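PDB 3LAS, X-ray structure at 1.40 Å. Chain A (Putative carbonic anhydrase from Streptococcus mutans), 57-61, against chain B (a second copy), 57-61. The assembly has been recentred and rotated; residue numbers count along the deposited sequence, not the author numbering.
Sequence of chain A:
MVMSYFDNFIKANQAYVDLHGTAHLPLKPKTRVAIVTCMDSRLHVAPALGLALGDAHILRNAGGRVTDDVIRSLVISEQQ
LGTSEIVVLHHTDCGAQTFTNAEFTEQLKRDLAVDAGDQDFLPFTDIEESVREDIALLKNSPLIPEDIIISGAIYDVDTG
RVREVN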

# COMPACT_ATOMS: atom_id res chain seq x y z
N HIS A 57 -5.85 6.75 -5.45
CA HIS A 57 -5.61 5.64 -4.56
C HIS A 57 -4.18 5.12 -4.69
O HIS A 57 -3.61 5.13 -5.81
N ILE A 58 -3.63 4.74 -3.55
CA ILE A 58 -2.20 4.27 -3.51
C ILE A 58 -2.20 2.94 -2.82
O ILE A 58 -2.53 2.84 -1.64
N LEU A 59 -1.95 1.88 -3.60
CA LEU A 59 -1.85 0.48 -3.13
C LEU A 59 -0.39 0.14 -3.05
O LEU A 59 0.37 0.43 -3.98
N ARG A 60 0.04 -0.48 -1.94
CA ARG A 60 1.50 -0.77 -1.79
C ARG A 60 1.66 -2.07 -1.10
O ARG A 60 1.02 -2.39 -0.08
N ASN A 61 2.60 -2.88 -1.61
CA ASN A 61 2.94 -4.18 -1.04
C ASN A 61 4.41 -4.44 -1.30
O ASN A 61 5.13 -3.57 -1.83
N HIS B 57 8.49 1.53 5.94
CA HIS B 57 7.70 0.82 4.90
C HIS B 57 6.24 1.22 5.04
O HIS B 57 5.75 1.37 6.16
N ILE B 58 5.55 1.35 3.90
CA ILE B 58 4.15 1.72 3.89
C ILE B 58 3.37 0.71 3.05
O ILE B 58 3.66 0.67 1.83
N LEU B 59 2.52 -0.08 3.66
CA LEU B 59 1.71 -1.11 2.96
C LEU B 59 0.30 -0.54 2.91
O LEU B 59 -0.21 -0.02 3.92
N ARG B 60 -0.35 -0.64 1.76
CA ARG B 60 -1.70 -0.04 1.63
C ARG B 60 -2.55 -0.95 0.79
O ARG B 60 -2.15 -1.40 -0.32
N ASN B 61 -3.80 -1.19 1.23
CA ASN B 61 -4.76 -1.97 0.44
C ASN B 61 -6.12 -1.37 0.75
O ASN B 61 -6.24 -0.38 1.46

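When two copies of a protein meet through the same strand, a single residue near the symmetry axis can supply most of the contact, its backbone making the bridge and its side chain filling the space beside it. The putative carbonic anhydrase of Streptococcus mutans illustrates the principle with R60(A) and R60(B). The strands cross steeply, their directions 119° apart, and the antiparallel register is a single bridge. There R60(A) N donates to R60(B) O at 2.9 Å, and R60(B) N returns the bond to R60(A) O at the same 2.9 Å.

Each arginine covers about 100 Å², far more than any neighbour, and its CA-to-CB bond points toward the opposing strand. Both adopt the same rotamer, m at chi1, t at chi2 and p at chi3. The two chains pass close to each other at their aliphatic parts, with CD of R60(A) 4.0 Å from CD of R60(B), while the charged ends reach on to the partner's isoleucine. CB of R60(A) lies 3.1 Å from O of I58(B), and its NH1 comes within 3.8 Å of CD1 of I58(B); I58(A) receives R60(B) in the same way.

I58(A) and I58(B), both m at chi1 and t at chi2, set out sideways, yet each places its CB over one face of the guanidinium opposite. Here an aliphatic carbon lies over the flat face of a charged group, and the hydrogen-bonding needs of that group are met separately: NE, NH1 and NH2 of both arginines are hydrogen-bonded elsewhere in the structure.

L59(A) and L59(B) point away overall and contribute mainly near the backbone, where CA of L59(A) makes a CA-H...O contact of 3.4 Å with O of R60(B), repeated in the other copy. N61(A) and N61(B) also point away.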

# COMPACT_ATOMS: atom_id res chain seq x y z
CB HIS A 57 -6.58 4.45 -4.87
CG HIS A 57 -7.93 4.68 -4.30
ND1 HIS A 57 -9.11 4.28 -4.91
CD2 HIS A 57 -8.29 5.30 -3.16
CE1 HIS A 57 -10.13 4.55 -4.12
NE2 HIS A 57 -9.67 5.24 -3.05
CB ILE A 58 -1.27 5.27 -2.80
CG1 ILE A 58 -1.40 6.66 -3.48
CG2 ILE A 58 0.16 4.78 -2.84
CD1 ILE A 58 -0.77 7.79 -2.61
CB LEU A 59 -2.55 -0.51 -4.04
CG LEU A 59 -4.08 -0.41 -4.11
CD1 LEU A 59 -4.57 0.84 -4.86
CD2 LEU A 59 -4.60 -1.59 -4.90
CB ARG A 60 2.19 0.30 -0.93
CG ARG A 60 1.95 1.74 -1.46
CD ARG A 60 2.71 2.84 -0.69
NE ARG A 60 4.17 2.72 -1.01
CZ ARG A 60 5.08 3.62 -0.71
NH1 ARG A 60 4.75 4.77 -0.15
NH2 ARG A 60 6.33 3.39 -1.01
CB ASN A 61 2.01 -5.30 -1.50
CG ASN A 61 2.20 -5.62 -2.99
OD1 ASN A 61 3.19 -5.19 -3.59
ND2 ASN A 61 1.33 -6.45 -3.52
CB HIS B 57 7.85 -0.70 5.04
CG HIS B 57 9.12 -1.19 4.51
ND1 HIS B 57 9.77 -2.30 5.00
CD2 HIS B 57 9.85 -0.74 3.44
CE1 HIS B 57 10.83 -2.53 4.22
NE2 HIS B 57 10.96 -1.54 3.32
CB ILE B 58 3.94 3.20 3.38
CG1 ILE B 58 4.76 4.17 4.25
CG2 ILE B 58 2.46 3.53 3.44
CD1 ILE B 58 4.84 5.57 3.59
CB LEU B 59 1.70 -2.43 3.70
CG LEU B 59 3.03 -3.19 3.74
CD1 LEU B 59 4.12 -2.58 4.63
CD2 LEU B 59 2.71 -4.63 4.29
CB ARG B 60 -1.67 1.35 0.98
CG ARG B 60 -0.68 2.30 1.69
CD ARG B 60 -0.68 3.75 1.15
NE ARG B 60 -1.94 4.41 1.51
CZ ARG B 60 -2.15 5.71 1.38
NH1 ARG B 60 -1.22 6.53 1.00
NH2 ARG B 60 -3.32 6.17 1.71
CB ASN B 61 -4.64 -3.48 0.75
CG ASN B 61 -5.05 -3.84 2.15
OD1 ASN B 61 -5.58 -3.00 2.91
ND2 ASN B 61 -4.82 -5.07 2.50